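Local coordinates for protein sarcosine oxidase (Pyrococcus horikoshii, PDB 1Y56) that probably oxidises L-proline as the flavin-binding beta subunit of a dehydrogenase complex that contains FAD, FMN and ATP, at residues B[313-318]-B[362-367]; B[92-97]-B[133-138]; B[216-221]-B[327-332]. All coordinates share one frame; numbering follows the deposited sequence.

Interaction 1: B[313-318]-B[362-367]; sequences DSNPAI and EWYDPY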
# COMPACT_ATOMS: atom_id res chain seq x y z
N ASP B 313 -27.84 41.93 22.44
CA ASP B 313 -28.11 42.55 23.73
C ASP B 313 -27.99 41.57 24.89
O ASP B 313 -28.55 41.79 25.96
CB ASP B 313 -29.46 43.27 23.74
CG ASP B 313 -30.64 42.32 23.55
OD1 ASP B 313 -31.77 42.83 23.34
OD2 ASP B 313 -30.45 41.09 23.60
N SER B 314 -27.27 40.47 24.68
CA SER B 314 -27.06 39.48 25.75
C SER B 314 -28.32 38.97 26.46
O SER B 314 -28.24 38.52 27.59
CB SER B 314 -26.07 40.00 26.79
OG SER B 314 -24.75 39.98 26.26
N ASN B 315 -29.47 39.05 25.79
CA ASN B 315 -30.72 38.48 26.29
C ASN B 315 -31.24 37.43 25.33
O ASN B 315 -31.05 37.55 24.12
CB ASN B 315 -31.78 39.57 26.46
CG ASN B 315 -31.59 40.37 27.73
OD1 ASN B 315 -32.05 39.97 28.80
ND2 ASN B 315 -30.94 41.51 27.61
N PRO B 316 -31.89 36.38 25.85
CA PRO B 316 -32.41 35.36 24.95
C PRO B 316 -33.54 35.83 24.06
O PRO B 316 -34.06 36.93 24.24
CB PRO B 316 -32.91 34.29 25.91
CG PRO B 316 -33.18 35.01 27.18
CD PRO B 316 -32.14 36.04 27.26
N ALA B 317 -33.88 35.00 23.08
CA ALA B 317 -35.10 35.14 22.29
C ALA B 317 -36.04 34.04 22.73
O ALA B 317 -35.81 32.86 22.46
CB ALA B 317 -34.81 35.03 20.82
N ILE B 318 -37.09 34.45 23.43
CA ILE B 318 -38.07 33.53 23.98
C ILE B 318 -39.42 34.06 23.56
O ILE B 318 -39.84 35.13 24.01
CB ILE B 318 -37.96 33.44 25.51
CG1 ILE B 318 -36.54 33.00 25.91
CG2 ILE B 318 -39.02 32.49 26.06
CD1 ILE B 318 -36.20 33.21 27.37
N GLU B 362 -42.13 39.28 27.53
CA GLU B 362 -42.00 40.15 26.35
C GLU B 362 -40.66 40.89 26.25
O GLU B 362 -40.28 41.34 25.17
CB GLU B 362 -43.21 41.08 26.17
CG GLU B 362 -43.48 42.06 27.32
CD GLU B 362 -44.09 41.40 28.57
OE1 GLU B 362 -43.98 42.01 29.66
OE2 GLU B 362 -44.65 40.27 28.47
N TRP B 363 -39.92 40.98 27.35
CA TRP B 363 -38.56 41.53 27.34
C TRP B 363 -37.66 40.75 26.38
O TRP B 363 -36.77 41.32 25.75
CB TRP B 363 -37.96 41.48 28.75
CG TRP B 363 -36.64 42.16 28.91
CD1 TRP B 363 -35.42 41.55 29.05
CD2 TRP B 363 -36.39 43.57 28.99
NE1 TRP B 363 -34.43 42.50 29.20
CE2 TRP B 363 -34.99 43.75 29.16
CE3 TRP B 363 -37.20 44.71 28.92
CZ2 TRP B 363 -34.40 45.01 29.26
CZ3 TRP B 363 -36.61 45.97 29.02
CH2 TRP B 363 -35.23 46.10 29.19
N TYR B 364 -37.94 39.45 26.26
CA TYR B 364 -37.16 38.51 25.44
C TYR B 364 -37.80 38.30 24.07
O TYR B 364 -37.64 37.24 23.46
CB TYR B 364 -37.00 37.17 26.18
CG TYR B 364 -36.60 37.33 27.63
CD1 TYR B 364 -37.51 37.06 28.66
CD2 TYR B 364 -35.33 37.78 27.98
CE1 TYR B 364 -37.15 37.23 30.00
CE2 TYR B 364 -34.96 37.96 29.31
CZ TYR B 364 -35.87 37.68 30.32
OH TYR B 364 -35.48 37.86 31.62
N ASP B 365 -38.51 39.32 23.59
CA ASP B 365 -39.20 39.28 22.31
C ASP B 365 -38.26 38.93 21.15
O ASP B 365 -37.30 39.66 20.88
CB ASP B 365 -39.90 40.62 22.04
CG ASP B 365 -40.86 40.58 20.86
OD1 ASP B 365 -41.46 41.62 20.57
OD2 ASP B 365 -41.03 39.52 20.20
N PRO B 366 -38.53 37.79 20.49
CA PRO B 366 -37.87 37.35 19.26
C PRO B 366 -37.84 38.42 18.18
O PRO B 366 -36.91 38.46 17.37
CB PRO B 366 -38.75 36.20 18.80
CG PRO B 366 -39.29 35.64 20.05
CD PRO B 366 -39.52 36.80 20.95
N TYR B 367 -38.85 39.28 18.16
CA TYR B 367 -38.96 40.29 17.13
C TYR B 367 -38.18 41.58 17.42
O TYR B 367 -38.07 42.46 16.55
CB TYR B 367 -40.43 40.60 16.83
CG TYR B 367 -41.16 39.42 16.24
CD1 TYR B 367 -41.03 39.09 14.88
CD2 TYR B 367 -41.98 38.63 17.04
CE1 TYR B 367 -41.71 38.00 14.34
CE2 TYR B 367 -42.66 37.54 16.50
CZ TYR B 367 -42.53 37.23 15.16
OH TYR B 367 -43.21 36.13 14.65
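The contact of I318 with Y364 belongs to the FAD-binding sheet, where the loop beyond helix 337-354 packs on the short strand 317-318. The side chain of P316 is about 8 Å from the bound FAD. One hydrogen bond joins the two segments, from I318 N to Y364 O at 2.8 Å. It is nearly straight (165° at the hydrogen), with the donor in the carbonyl plane. A317 CA adds a CA-H...O contact to the same oxygen.

The side chain of Y364 lies beside those of P316 and I318, pointing the same way. Y364 CG is anti to the carbonyl carbon (chi1 -46°), which puts it next to I318 CD1 and P316 CG. P316 CG meets the ring carbon Y364 CD2 at 3.6 Å. I318 CB meets Y364 CB at 3.9 Å, and I318 CD1 comes obliquely to the ring. N315 OD1 sits at the ring edge, 3.6 Å from Y364 CE2, with the amide plane turned 42° from the ring. N315 N donates to D313 OD2 in an Asx turn. At the other end, P366 CD rests 3.5 Å from I318 O.

The ring reaches helix 58-78, where Y364 OH bonds to N60. I318 N bonds to the loop and A317 to A331, so two neighbours hold the short strand. One buried backbone bond gives the contact direction, and the Y364 ring and P366 supply the apolar packing round it.

Interaction 2: B[92-97]-B[133-138]; sequences YDDEEV and EVIAAS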
# COMPACT_ATOMS: atom_id res chain seq x y z
N TYR B 92 -14.16 48.12 43.18
CA TYR B 92 -12.85 48.75 43.41
C TYR B 92 -12.80 50.26 43.27
O TYR B 92 -11.81 50.86 43.67
CB TYR B 92 -11.80 48.16 42.48
CG TYR B 92 -11.74 46.66 42.50
CD1 TYR B 92 -10.81 46.00 43.29
CD2 TYR B 92 -12.63 45.90 41.73
CE1 TYR B 92 -10.75 44.62 43.31
CE2 TYR B 92 -12.58 44.53 41.75
CZ TYR B 92 -11.64 43.89 42.54
OH TYR B 92 -11.58 42.52 42.55
N ASP B 93 -13.83 50.87 42.69
CA ASP B 93 -13.87 52.33 42.56
C ASP B 93 -15.28 52.94 42.57
O ASP B 93 -16.29 52.24 42.46
CB ASP B 93 -13.05 52.82 41.35
CG ASP B 93 -13.44 52.11 40.06
OD1 ASP B 93 -12.54 51.52 39.42
OD2 ASP B 93 -14.63 52.16 39.69
N ASP B 94 -15.32 54.27 42.71
CA ASP B 94 -16.56 55.03 42.87
C ASP B 94 -17.43 54.90 41.64
O ASP B 94 -18.65 54.82 41.74
CB ASP B 94 -16.23 56.50 43.13
CG ASP B 94 -15.21 56.69 44.25
OD1 ASP B 94 -14.80 55.69 44.89
OD2 ASP B 94 -14.82 57.86 44.50
N GLU B 95 -16.79 54.89 40.49
CA GLU B 95 -17.44 54.48 39.26
C GLU B 95 -18.34 53.26 39.49
O GLU B 95 -19.58 53.34 39.35
CB GLU B 95 -16.38 54.18 38.19
CG GLU B 95 -16.08 55.33 37.24
CD GLU B 95 -17.33 55.79 36.48
OE1 GLU B 95 -17.50 57.02 36.31
OE2 GLU B 95 -18.15 54.92 36.07
N GLU B 96 -17.72 52.14 39.88
CA GLU B 96 -18.41 50.87 40.10
C GLU B 96 -19.45 50.92 41.22
O GLU B 96 -20.56 50.39 41.08
CB GLU B 96 -17.39 49.78 40.43
CG GLU B 96 -16.75 49.13 39.24
CD GLU B 96 -15.61 48.19 39.63
OE1 GLU B 96 -15.44 47.14 38.95
OE2 GLU B 96 -14.89 48.50 40.61
N VAL B 97 -19.08 51.55 42.33
CA VAL B 97 -19.96 51.65 43.49
C VAL B 97 -21.28 52.33 43.12
O VAL B 97 -22.36 51.79 43.37
CB VAL B 97 -19.24 52.35 44.68
CG1 VAL B 97 -20.18 52.50 45.88
CG2 VAL B 97 -18.02 51.56 45.10
N GLU B 133 -7.55 46.18 47.77
CA GLU B 133 -8.04 47.25 46.88
C GLU B 133 -9.54 47.20 46.58
O GLU B 133 -10.03 47.96 45.74
CB GLU B 133 -7.21 47.35 45.61
CG GLU B 133 -7.01 46.05 44.87
CD GLU B 133 -5.96 46.15 43.76
OE1 GLU B 133 -5.27 45.12 43.51
OE2 GLU B 133 -5.82 47.24 43.14
N VAL B 134 -10.24 46.31 47.27
CA VAL B 134 -11.70 46.23 47.21
C VAL B 134 -12.28 47.29 48.12
O VAL B 134 -11.89 47.40 49.28
CB VAL B 134 -12.19 44.86 47.71
CG1 VAL B 134 -13.68 44.70 47.43
CG2 VAL B 134 -11.38 43.74 47.08
N ILE B 135 -13.22 48.08 47.62
CA ILE B 135 -13.75 49.20 48.40
C ILE B 135 -15.19 48.96 48.88
O ILE B 135 -15.63 49.50 49.90
CB ILE B 135 -13.58 50.58 47.68
CG1 ILE B 135 -14.60 50.75 46.53
CG2 ILE B 135 -12.11 50.79 47.22
CD1 ILE B 135 -14.77 52.20 46.09
N ALA B 136 -15.91 48.13 48.14
CA ALA B 136 -17.18 47.60 48.58
C ALA B 136 -17.42 46.31 47.82
O ALA B 136 -16.61 45.92 46.96
CB ALA B 136 -18.30 48.60 48.32
N ALA B 137 -18.50 45.61 48.14
CA ALA B 137 -18.88 44.44 47.37
C ALA B 137 -20.37 44.36 47.34
O ALA B 137 -21.04 44.76 48.29
CB ALA B 137 -18.29 43.18 47.97
N SER B 138 -20.90 43.85 46.23
CA SER B 138 -22.32 43.60 46.13
C SER B 138 -22.56 42.16 46.57
O SER B 138 -21.95 41.22 46.03
CB SER B 138 -22.78 43.80 44.70
OG SER B 138 -24.18 43.67 44.64
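Y92 and I135 carry this contact, each turned to a different part of the other segment. The Y92 ring presents its edge to the backbone of E133, with CD1 3.2 Å from E133 O and that oxygen near the ring plane. Further along the ring, CE1 meets V134 CG2 at 3.9 Å, and the two side chains cross obliquely. Y92 OH bonds beyond the contact to S244. An alanine here would probably leave S244 without its tyrosine partner and open a gap beside V134 and E133 O.

I135 reaches the first turn of helix 94-109. Its CG1 stands between the backbone N and the carbonyl carbon (chi1 75°), which brings it to 3.8 Å from V97 CG2. With chi2 extended (162°), I135 CD1 meets V97 CG2 at 3.5 Å and D93 C at 3.6 Å. D94 comes at about a right angle to I135, with OD1 3.7 Å from CD1. The other branch, I135 CG2, lies 3.6 Å from Y92 O.

E96 N donates to D93 OD2 at 3.1 Å, and D93 N returns a weak bond to E96 OE2: a capping box with D93 as N-cap. Y92 N also donates to E96 OE2. Across from them, I135 and A136 both face L91 in a classic beta bulge. The arrangement is a capped strand-to-helix turn at the end of strand 87-91, packed on the bulged start of strand 136-140.

Interaction 3: B[216-221]-B[327-332]; sequences TKIPIE and YYIAAG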
# COMPACT_ATOMS: atom_id res chain seq x y z
N THR B 216 -37.40 35.92 9.93
CA THR B 216 -37.11 36.96 10.92
C THR B 216 -35.65 36.88 11.39
O THR B 216 -35.17 35.80 11.74
CB THR B 216 -38.05 36.85 12.15
OG1 THR B 216 -39.41 36.95 11.73
CG2 THR B 216 -37.76 37.95 13.18
N LYS B 217 -34.94 38.01 11.37
CA LYS B 217 -33.53 38.04 11.84
C LYS B 217 -33.47 37.84 13.35
O LYS B 217 -33.93 38.69 14.12
CB LYS B 217 -32.80 39.34 11.43
CG LYS B 217 -33.05 39.84 9.98
CD LYS B 217 -32.55 38.89 8.87
CE LYS B 217 -31.08 39.14 8.51
NZ LYS B 217 -30.56 38.10 7.56
N ILE B 218 -32.94 36.69 13.77
CA ILE B 218 -32.75 36.37 15.18
C ILE B 218 -31.29 36.00 15.39
O ILE B 218 -30.95 34.81 15.43
CB ILE B 218 -33.65 35.23 15.67
CG1 ILE B 218 -35.12 35.51 15.30
CG2 ILE B 218 -33.51 35.06 17.16
CD1 ILE B 218 -36.01 34.28 15.35
N PRO B 219 -30.42 37.02 15.52
CA PRO B 219 -28.99 36.79 15.49
C PRO B 219 -28.51 36.11 16.76
O PRO B 219 -28.53 36.70 17.83
CB PRO B 219 -28.42 38.20 15.35
CG PRO B 219 -29.43 39.09 15.95
CD PRO B 219 -30.76 38.44 15.76
N ILE B 220 -28.10 34.85 16.64
CA ILE B 220 -27.56 34.12 17.77
C ILE B 220 -26.27 33.45 17.31
O ILE B 220 -26.31 32.56 16.47
CB ILE B 220 -28.56 33.05 18.30
CG1 ILE B 220 -29.88 33.70 18.71
CG2 ILE B 220 -27.96 32.29 19.47
CD1 ILE B 220 -30.97 32.70 19.04
N GLU B 221 -25.14 33.89 17.85
CA GLU B 221 -23.85 33.37 17.41
C GLU B 221 -23.16 32.56 18.50
O GLU B 221 -23.13 32.99 19.66
CB GLU B 221 -22.91 34.50 16.99
CG GLU B 221 -23.33 35.38 15.81
CD GLU B 221 -23.77 34.59 14.58
OE1 GLU B 221 -24.64 35.11 13.85
OE2 GLU B 221 -23.26 33.46 14.36
N TYR B 327 -44.53 27.58 16.11
CA TYR B 327 -43.09 27.59 16.29
C TYR B 327 -42.76 28.52 17.44
O TYR B 327 -43.22 29.65 17.49
CB TYR B 327 -42.40 28.09 15.02
CG TYR B 327 -40.90 27.92 15.02
CD1 TYR B 327 -40.33 26.66 14.96
CD2 TYR B 327 -40.05 29.02 15.06
CE1 TYR B 327 -38.95 26.48 14.95
CE2 TYR B 327 -38.66 28.86 15.05
CZ TYR B 327 -38.12 27.58 14.99
OH TYR B 327 -36.75 27.37 14.97
N TYR B 328 -41.95 28.02 18.37
CA TYR B 328 -41.49 28.83 19.49
C TYR B 328 -39.98 28.79 19.57
O TYR B 328 -39.34 27.87 19.08
CB TYR B 328 -42.07 28.34 20.81
CG TYR B 328 -43.57 28.39 20.90
CD1 TYR B 328 -44.35 27.41 20.29
CD2 TYR B 328 -44.21 29.40 21.60
CE1 TYR B 328 -45.72 27.45 20.38
CE2 TYR B 328 -45.58 29.45 21.71
CZ TYR B 328 -46.35 28.47 21.09
OH TYR B 328 -47.73 28.50 21.19
N ILE B 329 -39.42 29.81 20.20
CA ILE B 329 -37.99 29.85 20.38
C ILE B 329 -37.69 30.17 21.85
O ILE B 329 -38.35 31.02 22.46
CB ILE B 329 -37.31 30.83 19.37
CG1 ILE B 329 -35.79 30.61 19.34
CG2 ILE B 329 -37.69 32.28 19.66
CD1 ILE B 329 -35.08 31.23 18.15
N ALA B 330 -36.72 29.45 22.40
CA ALA B 330 -36.12 29.75 23.70
C ALA B 330 -34.62 29.51 23.59
O ALA B 330 -34.14 28.43 23.95
CB ALA B 330 -36.72 28.88 24.77
N ALA B 331 -33.89 30.50 23.08
CA ALA B 331 -32.48 30.33 22.74
C ALA B 331 -31.68 31.63 22.78
O ALA B 331 -32.23 32.71 22.57
CB ALA B 331 -32.35 29.68 21.37
N GLY B 332 -30.38 31.53 23.04
CA GLY B 332 -29.50 32.69 23.04
C GLY B 332 -29.30 33.25 24.43
O GLY B 332 -29.41 34.45 24.65
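I220 lays its CD1 methyl over the backbone and side chain of A331. The methyl is 3.7 Å from A331 O and 4.1 Å from A331 CB. I220 CG1 is anti to the carbonyl carbon (chi1 -58°), which leaves CG2 anti to the backbone N. The two branches therefore have different partners. I220 CG2 meets G332 CA at 3.9 Å, while I220 CD1 serves A331 and also comes within 4.5 Å of I329 CD1.

I218 makes the second point of contact. Its CD1 meets I329 CD1 at 4.2 Å, methyl against methyl. I218 and I220 both point at strand 327-331, and I329 and A331 point back at them from the strand. The four form a small apolar layer. G332 ends it with a positive phi (95°). At its backbone angles a CB would press on the carbonyl O of A331, reason enough for a residue without a side chain.

The strand lies inside the FAD-binding sheet, parallel to strand 196-199 and antiparallel to strands 317-318 and 320-321. A205 of helix 205-212 touches both I220 and A331, and I321 touches I218. The side chain of A331 is about 6 Å from the bound FAD, so the A331 end of the contact lies near the cofactor.

The contact is apolar and light. Two isoleucines of the loop rest on I329, A331 and G332 of the other segment, and all five residues are buried. This implies packing between the two segments without a directional bond.

Overall arrangement
From the N terminus, interaction 2 comes first. It closes a loop from 92-97 to 133-138 and ties the start of helix 94-109 to strand 136-140 of the eight-stranded sheet. It is complete before the others begin and stands apart, its centre about 31 Å from that of interaction 1 and about 36 Å from that of interaction 3. The other two cross. Segment 216-221 opens interaction 3, 313-318 opens interaction 1, 327-332 closes interaction 3, and 362-367 closes interaction 1. They touch through neighbouring strands 317-318 and 327-331. Together they join the loop before strand 221-230 and the loop after helix 337-354 to the FAD-binding sheet.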